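PDB 2QPQ: protein Bug27 from Bordetella pertussis, which probably captures a small solute in the periplasm, as a two-domain Venus-flytrap binding protein of the Bug family linked to tripartite tricarboxylate transport. Local coordinates for residues Lys8-Ile13 with Tyr66-Val71; Leu25-Gly30 with Ala41-Arg46; Gly54-Ala59 with Asn84-Pro89; Ser73-Asn78 with Thr284-Phe289; Lys91-Val96 with Gly231-Gly236. All blocks are in the same frame, centred on the assembly; numbering follows the deposited sequence.

Contact 1: Lys8-Ile13 with Tyr66-Val71; sequences KPLDII and YSLLMV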
# COMPACT_ATOMS: atom_id res chain seq x y z
N LYS A 8 1.83 -24.58 17.41
CA LYS A 8 2.77 -23.69 18.08
C LYS A 8 2.34 -22.30 17.59
O LYS A 8 1.42 -22.19 16.74
CB LYS A 8 4.22 -24.02 17.68
CG LYS A 8 4.53 -23.83 16.20
CD LYS A 8 5.89 -24.36 15.80
CE LYS A 8 6.24 -23.89 14.40
NZ LYS A 8 7.39 -24.66 13.84
N PRO A 9 2.96 -21.23 18.14
CA PRO A 9 2.62 -19.88 17.68
C PRO A 9 2.81 -19.75 16.17
O PRO A 9 3.65 -20.44 15.60
CB PRO A 9 3.64 -19.00 18.40
CG PRO A 9 4.00 -19.76 19.66
CD PRO A 9 3.95 -21.21 19.24
N LEU A 10 2.01 -18.90 15.54
CA LEU A 10 2.33 -18.38 14.21
C LEU A 10 3.33 -17.24 14.38
O LEU A 10 3.44 -16.62 15.44
CB LEU A 10 1.07 -17.90 13.47
CG LEU A 10 0.07 -18.83 12.78
CD1 LEU A 10 -0.13 -20.18 13.41
CD2 LEU A 10 -1.25 -18.08 12.62
N ASP A 11 4.10 -17.00 13.34
CA ASP A 11 5.08 -15.93 13.34
C ASP A 11 4.73 -15.08 12.12
O ASP A 11 4.84 -15.54 11.00
CB ASP A 11 6.47 -16.54 13.19
CG ASP A 11 7.59 -15.50 13.25
OD1 ASP A 11 7.34 -14.36 13.75
OD2 ASP A 11 8.72 -15.85 12.84
N ILE A 12 4.21 -13.88 12.35
CA ILE A 12 3.75 -13.03 11.26
C ILE A 12 4.82 -11.96 11.14
O ILE A 12 5.06 -11.19 12.08
CB ILE A 12 2.37 -12.40 11.59
CG1 ILE A 12 1.28 -13.49 11.69
CG2 ILE A 12 1.96 -11.34 10.55
CD1 ILE A 12 -0.05 -12.91 12.21
N ILE A 13 5.46 -11.91 9.98
CA ILE A 13 6.59 -11.00 9.78
C ILE A 13 6.08 -9.82 8.99
O ILE A 13 5.57 -9.99 7.87
CB ILE A 13 7.79 -11.68 9.04
CG1 ILE A 13 8.31 -12.96 9.77
CG2 ILE A 13 8.91 -10.64 8.79
CD1 ILE A 13 8.70 -12.75 11.20
N TYR A 66 3.20 -21.77 9.50
CA TYR A 66 3.53 -21.14 10.78
C TYR A 66 4.33 -19.84 10.61
O TYR A 66 4.59 -19.14 11.57
CB TYR A 66 4.30 -22.12 11.68
CG TYR A 66 3.39 -23.19 12.18
CD1 TYR A 66 2.51 -22.94 13.23
CD2 TYR A 66 3.38 -24.45 11.59
CE1 TYR A 66 1.64 -23.93 13.68
CE2 TYR A 66 2.55 -25.44 12.04
CZ TYR A 66 1.66 -25.18 13.07
OH TYR A 66 0.83 -26.19 13.51
N SER A 67 4.72 -19.55 9.38
CA SER A 67 5.50 -18.36 9.05
C SER A 67 4.76 -17.64 7.94
O SER A 67 4.55 -18.18 6.84
CB SER A 67 6.92 -18.70 8.58
OG SER A 67 7.62 -19.45 9.58
N LEU A 68 4.39 -16.40 8.22
CA LEU A 68 3.62 -15.61 7.26
C LEU A 68 4.29 -14.26 7.09
O LEU A 68 5.04 -13.80 7.96
CB LEU A 68 2.18 -15.41 7.75
CG LEU A 68 1.27 -16.63 7.90
CD1 LEU A 68 1.43 -17.13 9.32
CD2 LEU A 68 -0.19 -16.18 7.68
N LEU A 69 4.05 -13.63 5.95
CA LEU A 69 4.61 -12.34 5.62
C LEU A 69 3.47 -11.37 5.43
O LEU A 69 2.61 -11.61 4.59
CB LEU A 69 5.44 -12.43 4.33
CG LEU A 69 6.22 -11.13 4.06
CD1 LEU A 69 7.40 -10.95 5.06
CD2 LEU A 69 6.71 -11.16 2.59
N MET A 70 3.42 -10.32 6.25
CA MET A 70 2.41 -9.28 6.04
C MET A 70 2.94 -8.26 5.04
O MET A 70 3.98 -7.65 5.28
CB MET A 70 2.05 -8.55 7.36
CG MET A 70 0.90 -7.55 7.08
SD MET A 70 -0.72 -8.38 7.28
CE MET A 70 -1.80 -7.20 6.50
N VAL A 71 2.25 -8.10 3.93
CA VAL A 71 2.70 -7.28 2.79
C VAL A 71 1.70 -6.19 2.44
O VAL A 71 0.49 -6.28 2.71
CB VAL A 71 3.00 -8.17 1.49
CG1 VAL A 71 4.17 -9.13 1.75
CG2 VAL A 71 1.72 -9.00 0.99

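Contact 2: Leu25-Gly30 with Ala41-Arg46; sequences LARLIG and AVVENR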
# COMPACT_ATOMS: atom_id res chain seq x y z
N LEU A 25 -2.81 -3.60 10.57
CA LEU A 25 -3.59 -4.76 10.18
C LEU A 25 -3.00 -6.08 10.66
O LEU A 25 -3.72 -6.96 11.14
CB LEU A 25 -3.78 -4.77 8.67
CG LEU A 25 -4.60 -3.65 8.05
CD1 LEU A 25 -4.33 -3.59 6.53
CD2 LEU A 25 -6.12 -3.85 8.36
N ALA A 26 -1.68 -6.26 10.52
CA ALA A 26 -1.03 -7.45 11.06
C ALA A 26 -1.30 -7.61 12.57
O ALA A 26 -1.67 -8.69 13.02
CB ALA A 26 0.51 -7.46 10.73
N ARG A 27 -1.16 -6.53 13.33
CA ARG A 27 -1.37 -6.58 14.78
C ARG A 27 -2.85 -6.79 15.13
O ARG A 27 -3.15 -7.50 16.12
CB ARG A 27 -0.78 -5.32 15.46
CG ARG A 27 0.72 -5.32 15.34
CD ARG A 27 1.40 -4.16 16.00
NE ARG A 27 2.86 -4.28 15.80
CZ ARG A 27 3.67 -5.01 16.56
NH1 ARG A 27 3.17 -5.70 17.60
NH2 ARG A 27 4.97 -5.04 16.29
N LEU A 28 -3.76 -6.23 14.31
CA LEU A 28 -5.21 -6.42 14.50
C LEU A 28 -5.55 -7.91 14.27
O LEU A 28 -6.22 -8.55 15.12
CB LEU A 28 -6.01 -5.48 13.59
CG LEU A 28 -7.56 -5.39 13.54
CD1 LEU A 28 -8.12 -4.90 14.86
CD2 LEU A 28 -8.01 -4.47 12.44
N ILE A 29 -5.10 -8.45 13.14
CA ILE A 29 -5.23 -9.89 12.84
C ILE A 29 -4.63 -10.76 13.95
O ILE A 29 -5.29 -11.68 14.45
CB ILE A 29 -4.63 -10.27 11.43
CG1 ILE A 29 -5.44 -9.66 10.30
CG2 ILE A 29 -4.58 -11.81 11.21
CD1 ILE A 29 -4.61 -9.55 8.98
N GLY A 30 -3.40 -10.45 14.35
CA GLY A 30 -2.66 -11.26 15.30
C GLY A 30 -3.37 -11.40 16.64
O GLY A 30 -3.38 -12.49 17.23
N ALA A 41 -0.25 -15.62 17.77
CA ALA A 41 0.26 -15.16 16.50
C ALA A 41 1.22 -14.05 16.85
O ALA A 41 0.80 -12.89 17.02
CB ALA A 41 -0.89 -14.64 15.66
N VAL A 42 2.50 -14.39 17.00
CA VAL A 42 3.52 -13.39 17.28
C VAL A 42 3.70 -12.50 16.04
O VAL A 42 3.98 -12.99 14.95
CB VAL A 42 4.87 -14.02 17.65
CG1 VAL A 42 5.97 -12.91 17.85
CG2 VAL A 42 4.74 -14.99 18.87
N VAL A 43 3.57 -11.20 16.23
CA VAL A 43 3.76 -10.25 15.15
C VAL A 43 5.08 -9.53 15.36
O VAL A 43 5.37 -9.02 16.45
CB VAL A 43 2.58 -9.26 15.09
CG1 VAL A 43 2.85 -8.09 14.11
CG2 VAL A 43 1.29 -10.01 14.75
N GLU A 44 5.92 -9.52 14.33
CA GLU A 44 7.18 -8.84 14.45
C GLU A 44 7.49 -8.03 13.18
O GLU A 44 7.14 -8.42 12.09
CB GLU A 44 8.29 -9.84 14.82
CG GLU A 44 8.42 -10.97 13.87
CD GLU A 44 9.59 -11.87 14.22
OE1 GLU A 44 10.70 -11.36 14.54
OE2 GLU A 44 9.42 -13.10 14.15
N ASN A 45 8.09 -6.86 13.34
CA ASN A 45 8.43 -6.04 12.18
C ASN A 45 9.84 -6.36 11.76
O ASN A 45 10.73 -6.37 12.59
CB ASN A 45 8.28 -4.53 12.47
CG ASN A 45 6.90 -4.17 12.97
OD1 ASN A 45 6.00 -3.85 12.19
ND2 ASN A 45 6.72 -4.25 14.26
N ARG A 46 10.01 -6.67 10.47
CA ARG A 46 11.32 -6.83 9.87
C ARG A 46 11.36 -5.99 8.60
O ARG A 46 11.28 -6.55 7.50
CB ARG A 46 11.58 -8.33 9.57
CG ARG A 46 11.45 -9.22 10.80
CD ARG A 46 12.71 -9.17 11.70
NE ARG A 46 12.70 -10.39 12.47
CZ ARG A 46 13.64 -11.31 12.52
NH1 ARG A 46 14.80 -11.21 11.89
NH2 ARG A 46 13.38 -12.36 13.26

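Contact 3: Gly54-Ala59 with Asn84-Pro89; sequences GARLVA and NLPFDP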
# COMPACT_ATOMS: atom_id res chain seq x y z
N GLY A 54 12.40 -8.93 5.56
CA GLY A 54 11.32 -9.78 6.04
C GLY A 54 10.91 -10.82 4.99
O GLY A 54 10.64 -11.96 5.34
N ALA A 55 10.85 -10.41 3.72
CA ALA A 55 10.47 -11.32 2.65
C ALA A 55 11.49 -12.47 2.54
O ALA A 55 11.11 -13.63 2.48
CB ALA A 55 10.30 -10.56 1.28
N ARG A 56 12.78 -12.16 2.55
CA ARG A 56 13.79 -13.21 2.41
C ARG A 56 13.70 -14.20 3.59
O ARG A 56 13.83 -15.40 3.42
CB ARG A 56 15.19 -12.59 2.37
CG ARG A 56 16.28 -13.59 1.95
CD ARG A 56 17.64 -13.02 2.26
NE ARG A 56 18.67 -13.44 1.29
CZ ARG A 56 19.95 -13.11 1.38
NH1 ARG A 56 20.38 -12.37 2.40
NH2 ARG A 56 20.82 -13.54 0.46
N LEU A 57 13.43 -13.67 4.78
CA LEU A 57 13.28 -14.47 5.96
C LEU A 57 12.15 -15.49 5.77
O LEU A 57 12.35 -16.69 5.95
CB LEU A 57 12.99 -13.56 7.17
CG LEU A 57 12.83 -14.21 8.55
CD1 LEU A 57 14.15 -14.89 8.94
CD2 LEU A 57 12.47 -13.18 9.60
N VAL A 58 10.95 -15.01 5.42
CA VAL A 58 9.85 -15.93 5.19
C VAL A 58 10.07 -16.90 4.03
O VAL A 58 9.67 -18.04 4.14
CB VAL A 58 8.49 -15.17 5.06
CG1 VAL A 58 7.31 -16.14 4.81
CG2 VAL A 58 8.24 -14.40 6.37
N ALA A 59 10.65 -16.44 2.91
CA ALA A 59 11.00 -17.32 1.76
C ALA A 59 11.78 -18.56 2.22
O ALA A 59 11.71 -19.62 1.57
CB ALA A 59 11.81 -16.55 0.74
N ASN A 84 19.09 -6.55 -7.44
CA ASN A 84 19.36 -7.97 -7.17
C ASN A 84 18.52 -8.51 -6.02
O ASN A 84 19.03 -8.78 -4.93
CB ASN A 84 20.84 -8.20 -6.84
CG ASN A 84 21.78 -7.71 -7.92
OD1 ASN A 84 22.45 -6.67 -7.76
ND2 ASN A 84 21.87 -8.46 -9.02
N LEU A 85 17.22 -8.67 -6.26
CA LEU A 85 16.32 -9.22 -5.23
C LEU A 85 16.78 -10.61 -4.85
O LEU A 85 16.97 -11.44 -5.71
CB LEU A 85 14.91 -9.29 -5.79
CG LEU A 85 13.69 -9.07 -4.92
CD1 LEU A 85 13.75 -7.72 -4.30
CD2 LEU A 85 12.46 -9.25 -5.78
N PRO A 86 16.91 -10.89 -3.54
CA PRO A 86 17.46 -12.13 -3.01
C PRO A 86 16.47 -13.32 -2.96
O PRO A 86 16.69 -14.31 -2.23
CB PRO A 86 17.91 -11.73 -1.61
CG PRO A 86 16.89 -10.68 -1.20
CD PRO A 86 16.48 -9.97 -2.47
N PHE A 87 15.39 -13.24 -3.74
CA PHE A 87 14.36 -14.28 -3.80
C PHE A 87 13.59 -14.11 -5.09
O PHE A 87 13.73 -13.11 -5.80
CB PHE A 87 13.41 -14.22 -2.60
CG PHE A 87 12.92 -12.82 -2.28
CD1 PHE A 87 11.90 -12.23 -3.05
CD2 PHE A 87 13.48 -12.10 -1.25
CE1 PHE A 87 11.44 -10.93 -2.75
CE2 PHE A 87 13.04 -10.79 -0.97
CZ PHE A 87 12.04 -10.22 -1.74
N ASP A 88 12.78 -15.10 -5.41
CA ASP A 88 11.89 -15.01 -6.58
C ASP A 88 10.54 -14.57 -6.02
O ASP A 88 9.88 -15.34 -5.33
CB ASP A 88 11.77 -16.37 -7.24
CG ASP A 88 10.89 -16.34 -8.50
OD1 ASP A 88 9.97 -15.51 -8.65
OD2 ASP A 88 11.10 -17.19 -9.36
N PRO A 89 10.12 -13.34 -6.31
CA PRO A 89 8.93 -12.77 -5.67
C PRO A 89 7.63 -13.44 -6.14
O PRO A 89 6.58 -13.30 -5.47
CB PRO A 89 8.96 -11.29 -6.11
CG PRO A 89 9.58 -11.38 -7.50
CD PRO A 89 10.67 -12.44 -7.36

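Contact 4: Ser73-Asn78 with Thr284-Phe289; sequences SSFAVN and TDIDRF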
# COMPACT_ATOMS: atom_id res chain seq x y z
N SER A 73 1.22 -3.49 -1.31
CA SER A 73 1.61 -3.34 -2.72
C SER A 73 3.10 -3.11 -2.98
O SER A 73 3.61 -3.54 -4.01
CB SER A 73 0.78 -2.23 -3.38
OG SER A 73 -0.55 -2.68 -3.48
N SER A 74 3.79 -2.47 -2.03
CA SER A 74 5.25 -2.33 -2.07
C SER A 74 5.93 -3.64 -2.45
O SER A 74 6.89 -3.64 -3.21
CB SER A 74 5.79 -1.88 -0.71
OG SER A 74 5.37 -0.55 -0.35
N PHE A 75 5.44 -4.76 -1.93
CA PHE A 75 5.98 -6.08 -2.29
C PHE A 75 6.00 -6.26 -3.82
O PHE A 75 6.95 -6.85 -4.39
CB PHE A 75 5.16 -7.20 -1.60
CG PHE A 75 5.62 -8.60 -1.95
CD1 PHE A 75 6.56 -9.26 -1.14
CD2 PHE A 75 5.15 -9.25 -3.10
CE1 PHE A 75 6.99 -10.60 -1.45
CE2 PHE A 75 5.62 -10.57 -3.45
CZ PHE A 75 6.52 -11.23 -2.56
N ALA A 76 4.95 -5.82 -4.49
CA ALA A 76 4.90 -5.95 -5.96
C ALA A 76 5.75 -4.91 -6.69
O ALA A 76 6.08 -5.10 -7.86
CB ALA A 76 3.46 -5.93 -6.47
N VAL A 77 6.08 -3.81 -6.00
CA VAL A 77 6.95 -2.77 -6.58
C VAL A 77 8.42 -3.18 -6.54
O VAL A 77 9.20 -2.87 -7.46
CB VAL A 77 6.80 -1.40 -5.85
CG1 VAL A 77 7.74 -0.34 -6.47
CG2 VAL A 77 5.35 -0.91 -5.91
N ASN A 78 8.78 -3.88 -5.49
CA ASN A 78 10.19 -4.18 -5.24
C ASN A 78 10.96 -4.92 -6.34
O ASN A 78 12.14 -4.59 -6.55
CB ASN A 78 10.36 -4.89 -3.88
CG ASN A 78 10.16 -3.95 -2.70
OD1 ASN A 78 10.08 -4.40 -1.56
ND2 ASN A 78 10.09 -2.68 -2.95
N THR A 284 0.18 -10.00 -11.23
CA THR A 284 -0.25 -8.96 -12.15
C THR A 284 0.37 -7.60 -11.79
O THR A 284 0.80 -6.86 -12.67
CB THR A 284 -1.77 -8.83 -12.14
OG1 THR A 284 -2.32 -10.05 -12.66
CG2 THR A 284 -2.23 -7.64 -12.98
N ASP A 285 0.44 -7.28 -10.49
CA ASP A 285 0.95 -5.98 -10.06
C ASP A 285 2.48 -5.96 -10.18
O ASP A 285 3.07 -4.94 -10.48
CB ASP A 285 0.48 -5.64 -8.65
CG ASP A 285 -0.91 -5.00 -8.63
OD1 ASP A 285 -1.50 -4.77 -9.73
OD2 ASP A 285 -1.42 -4.69 -7.54
N ILE A 286 3.11 -7.10 -9.95
CA ILE A 286 4.54 -7.18 -10.16
C ILE A 286 4.82 -6.78 -11.60
O ILE A 286 5.69 -5.93 -11.85
CB ILE A 286 5.07 -8.60 -9.87
CG1 ILE A 286 5.14 -8.81 -8.34
CG2 ILE A 286 6.49 -8.77 -10.51
CD1 ILE A 286 5.52 -10.22 -7.90
N ASP A 287 4.07 -7.38 -12.54
CA ASP A 287 4.28 -7.12 -13.97
C ASP A 287 4.02 -5.66 -14.31
O ASP A 287 4.78 -5.03 -15.01
CB ASP A 287 3.39 -8.06 -14.80
CG ASP A 287 3.83 -9.53 -14.74
OD1 ASP A 287 4.98 -9.84 -14.29
OD2 ASP A 287 3.02 -10.39 -15.17
N ARG A 288 2.93 -5.14 -13.79
CA ARG A 288 2.51 -3.78 -14.09
C ARG A 288 3.48 -2.74 -13.51
O ARG A 288 3.86 -1.76 -14.18
CB ARG A 288 1.09 -3.61 -13.55
CG ARG A 288 0.62 -2.22 -13.39
CD ARG A 288 -0.44 -2.25 -12.32
NE ARG A 288 -1.08 -0.95 -12.30
CZ ARG A 288 -1.81 -0.50 -11.29
NH1 ARG A 288 -1.96 -1.24 -10.19
NH2 ARG A 288 -2.37 0.68 -11.41
N PHE A 289 3.90 -2.96 -12.26
CA PHE A 289 4.79 -1.99 -11.60
C PHE A 289 6.14 -2.05 -12.24
O PHE A 289 6.80 -1.03 -12.40
CB PHE A 289 4.89 -2.27 -10.09
CG PHE A 289 3.61 -1.98 -9.35
CD1 PHE A 289 2.75 -0.99 -9.83
CD2 PHE A 289 3.26 -2.68 -8.20
CE1 PHE A 289 1.57 -0.71 -9.18
CE2 PHE A 289 2.06 -2.36 -7.49
CZ PHE A 289 1.22 -1.40 -7.99
O HOH W 1 -1.37 -2.21 -5.85

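Contact 5: Lys91-Val96 with Gly231-Gly236; sequences KDFAAV and GLLVPG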
# COMPACT_ATOMS: atom_id res chain seq x y z
N LYS A 91 7.74 -17.11 -7.33
CA LYS A 91 7.77 -18.53 -6.96
C LYS A 91 7.94 -18.77 -5.47
O LYS A 91 7.44 -19.80 -4.93
CB LYS A 91 8.89 -19.25 -7.70
CG LYS A 91 8.93 -20.78 -7.41
CD LYS A 91 7.86 -21.53 -8.23
CE LYS A 91 7.89 -23.01 -7.91
NZ LYS A 91 6.51 -23.59 -7.97
N ASP A 92 8.63 -17.85 -4.80
CA ASP A 92 9.04 -18.12 -3.42
C ASP A 92 7.97 -17.79 -2.35
O ASP A 92 8.23 -17.91 -1.16
CB ASP A 92 10.36 -17.45 -3.07
CG ASP A 92 11.54 -18.06 -3.81
OD1 ASP A 92 11.41 -19.18 -4.35
OD2 ASP A 92 12.60 -17.39 -3.85
N PHE A 93 6.82 -17.32 -2.80
CA PHE A 93 5.71 -16.91 -1.96
C PHE A 93 4.40 -17.37 -2.58
O PHE A 93 4.28 -17.43 -3.82
CB PHE A 93 5.70 -15.38 -1.79
CG PHE A 93 6.99 -14.83 -1.23
CD1 PHE A 93 7.21 -14.79 0.15
CD2 PHE A 93 8.00 -14.40 -2.08
CE1 PHE A 93 8.43 -14.31 0.66
CE2 PHE A 93 9.21 -13.93 -1.56
CZ PHE A 93 9.40 -13.89 -0.20
N ALA A 94 3.42 -17.65 -1.72
CA ALA A 94 2.08 -18.03 -2.12
C ALA A 94 1.12 -17.19 -1.28
O ALA A 94 1.27 -17.04 -0.05
CB ALA A 94 1.84 -19.50 -1.85
N ALA A 95 0.11 -16.66 -1.94
CA ALA A 95 -0.83 -15.76 -1.29
C ALA A 95 -1.83 -16.49 -0.44
O ALA A 95 -2.25 -17.61 -0.76
CB ALA A 95 -1.56 -14.95 -2.36
N VAL A 96 -2.23 -15.86 0.67
CA VAL A 96 -3.26 -16.41 1.55
C VAL A 96 -4.52 -15.57 1.50
O VAL A 96 -5.63 -16.06 1.17
CB VAL A 96 -2.77 -16.47 3.01
CG1 VAL A 96 -3.91 -16.94 3.94
CG2 VAL A 96 -1.56 -17.46 3.06
N GLY A 231 -1.99 -7.74 2.67
CA GLY A 231 -2.36 -9.11 2.89
C GLY A 231 -1.23 -9.91 3.41
O GLY A 231 -0.18 -9.36 3.80
N LEU A 232 -1.47 -11.24 3.44
CA LEU A 232 -0.56 -12.18 4.01
C LEU A 232 -0.18 -13.19 2.94
O LEU A 232 -1.05 -13.69 2.18
CB LEU A 232 -1.24 -12.90 5.22
CG LEU A 232 -1.33 -11.96 6.47
CD1 LEU A 232 -2.39 -12.39 7.47
CD2 LEU A 232 0.02 -11.83 7.18
N LEU A 233 1.13 -13.46 2.90
CA LEU A 233 1.72 -14.52 2.06
C LEU A 233 2.38 -15.56 2.95
O LEU A 233 2.64 -15.29 4.14
CB LEU A 233 2.79 -13.95 1.10
CG LEU A 233 2.51 -12.63 0.37
CD1 LEU A 233 3.70 -12.17 -0.52
CD2 LEU A 233 1.22 -12.75 -0.50
N VAL A 234 2.69 -16.73 2.35
CA VAL A 234 3.40 -17.82 3.05
C VAL A 234 4.48 -18.29 2.09
O VAL A 234 4.52 -17.84 0.94
CB VAL A 234 2.47 -19.00 3.41
CG1 VAL A 234 1.62 -18.64 4.75
CG2 VAL A 234 1.56 -19.41 2.20
N PRO A 235 5.39 -19.15 2.55
CA PRO A 235 6.36 -19.67 1.61
C PRO A 235 5.65 -20.33 0.40
O PRO A 235 4.60 -20.98 0.57
CB PRO A 235 7.16 -20.68 2.44
CG PRO A 235 7.03 -20.14 3.91
CD PRO A 235 5.59 -19.68 3.92
N GLY A 236 6.24 -20.15 -0.79
CA GLY A 236 5.74 -20.64 -2.06
C GLY A 236 5.27 -22.08 -2.11
O GLY A 236 4.29 -22.36 -2.80

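Contact 1: Lys8-Ile13 with Tyr66-Val71
D11, I12 and I13 pair in parallel register with S67, L68 and L69, the two strand axes approaching to 4.6 Å at 28° between their directions. Four backbone hydrogen bonds form the usual parallel ladder: D11 N to Y66 O, L68 N to D11 O, I13 N to L68 O and M70 N to I13 O, the last at 2.7 Å. Ahead of the ladder, the Y66 ring is flanked by K8, whose CG lies over its face, 4.1 Å from the centroid, in a CH-pi contact; K8 CE approaches Y66 CG on that face at 3.7 Å. K8 CG stands between the backbone N and carbonyl carbon (chi1 63°), and the chain then runs extended. L10 CD1 meets Y66 CD1 at 3.8 Å, the two side chains crossing at about a right angle. I12 and L68 share one sheet face, where L68 CD1 also approaches L10 CG at 4.1 Å. On the other, I13 CG2 touches L69 CD1 at 4.0 Å, while R61 bridges D11 and S67. Helix 52-59 packs on the I13 and L69 face, and helix 21-35 meets L10 and M70; strands 41-45 and 227-235 extend the sheet from 10-14 and 67-72 respectively.

Contact 2: Leu25-Gly30 with Ala41-Arg46
V43 CG1 lies over the centre of one face of the R27 guanidinium, 4.0 Å above its plane, and N45 stands at the guanidinium edge. The amide plane of N45 is turned 32° from the guanidinium, and the two side chains cross at about a right angle. The arginine chain is extended from CG to NE, which brings NE past V43 and leaves the guanidinium with the valine over one face and N45 at its edge. Its aliphatic part takes part as well: R27 CG touches V43 CG1 at 3.7 Å. D23, one turn earlier in the helix, forms a salt bridge with R27 NE that would help to hold the guanidinium in place.

The second flat pair belongs to the strand end itself. R46 grips E44 side-on, with NE and NH2 both directed to OE1; the NE bond is 3.0 Å long. Both nitrogens reach that oxygen from the same side, above the carboxylate plane, while the oxygen lies close to the guanidinium plane.

Beyond its contact with R27, V43 also packs on the helix backbone. V43 CG2 sits 3.7 Å from A26 O, and the CB of A26 meets V43 CG1 at 4.2 Å. At the other end A41 CB packs 3.6 Å from G30 O. A CB on G30 would point at the strand and clash with V43 CG2, so the glycine permits the close approach here, with the CA atoms of G30 and A41 5.0 Å apart.

Helix and strand run nearly antiparallel, at 167°, the second half of the beta-alpha-beta unit formed by strand 10-14, helix 21-35 and strand 41-45; helices 240-254 and 257-266 pack against I29 and L28 of the helix.

Contact 3: Gly54-Ala59 with Asn84-Pro89
A55, R56 and A59 of helix 52-59 meet P86 and F87 in a surface packing contact made by van der Waals touch, where the loop between helix 74-81 and strand 93-109 passes the helix. F87 makes most of it: A55 CB lies 3.5 Å from F87 CZ and 3.6 Å from F87 CE2. Next to these ring atoms, F87 CD2 lies 3.8 Å from R56 CA and 4.0 Å from R56 CB. One turn on from A55, A59 CB is 4.4 Å from F87 CB, a looser touch. L85 CG of the same loop lies 3.6 Å above one face of the F87 ring, offset toward the rim, and the backbone N of P89 lies at the ring edge, near its plane, so the loop folds around its own aromatic side chain.

On the exposed side, R56 crosses P86 obliquely. The contact is made by R56 NE against P86 CB at 3.5 Å, with CZ and NH2 of the arginine also close to the same P86 CB. A bend at chi3 (-147°) sets where NE meets that carbon.

The loop is braced by D88, whose OD1 accepts from the N atoms of K90 and K91. Inward, F87 makes an edge-to-face stack with F93 of strand 93-109, N52 of helix 52-59 touches L85 and F87, and P79 of helix 74-81 packs on L85 and P89.

Contact 4: Ser73-Asn78 with Thr284-Phe289
A76 sits at the closest point between the two helices, its CA 4.4 Å from that of I286. Its CB meets three residues of the other helix: D285 CB and F289 CD2 each approach A76 CB at 3.7 Å, and I286 CG1 lies 3.8 Å away. A76 O receives the CA-H of I286 at 3.5 Å in an almost straight contact (176°). F289 turns a ring edge toward the helix backbone, with A76 C near the ring plane, and V77 CG2 meets F289 CD2 at 3.6 Å, the two side chains crossing at about a right angle. F75 touches I286 CD1 more loosely.

Beside this apolar packing a water bridges S73 and D285: S73 OG donates to it at 2.6 Å, and it donates to D285 OD2 at 3.0 Å, lying near the plane of the F289 ring. W229 holds both partners, through its backbone N to S73 OG and its NE1 to D285 OD2. L144 of helix 141-153 packs on V77 and F289. The small alanine at the crossing allows close helix packing, with axes 7.9 Å apart at 52°, joining the C-terminal helix 275-296 to the helix that follows strand 67-72 in this alpha/beta Venus-flytrap fold.

Contact 5: Lys91-Val96 with Gly231-Gly236
V96 and V234 form the apolar centre on one side of the antiparallel pair, crossing at about a right angle, with V96 CG2 3.8 Å from V234 CG2. A94 CB adds to this face, 4.1 Å from V234 CG2. V234 holds CG2 between its backbone N and carbonyl carbon (chi1 -80° places CG1 beside the N), and CG2 consequently presses on A94 O at 3.3 Å. Across the sheet, L233 spreads over two residues: its CD2 meets A95 CB and its CD1 meets F93 CB, each at 4.0 Å.

Around these side chains the backbones pair through A94 and V234, a hydrogen-bonded pair whose N atoms each donate to the partner's O, at 2.9 Å for A94 N and 2.8 Å for V234 N. V96 N donates to L232 O beyond it. At the polar end G236 N bonds to D92 O at 3.0 Å, arriving from above the carbonyl plane with a C=O...N angle of only 93°. G236 CA also lies against K91 O. The side chain of D92 is engaged by the backbone N of D88.

On the V96 and V234 face lies helix 240-254, through L246. On the other, F278 of helix 275-296 touches A95 and L233, while F93 reaches A55 and A59 of helix 52-59. Strand 67-72 flanks strand 227-235, placing the latter between it and strand 93-109.

How the contacts relate
Contacts 1, 2 and 5 are built on one sheet. Strand 10-14 joins contact 1 to contact 2, whose centre is about 8 Å away, through I12 N to V42 O (2.8 Å); strand 67-72 joins it to contact 5, centred about 11 Å off, through L69 N to L233 O (2.8 Å). Contacts 3 and 4 lie beside the sheet, their centres about 14 Å apart, and meet contact 5 around F93: F87 CD1 and F75 CZ approach F93 CE2 and F93 CD2 respectively, each at 3.5 Å. Contact 2 remains remote from contact 4, with nearest atoms about 9 Å apart. Along the chain, contact 5 is nested within the loop closed by contact 4.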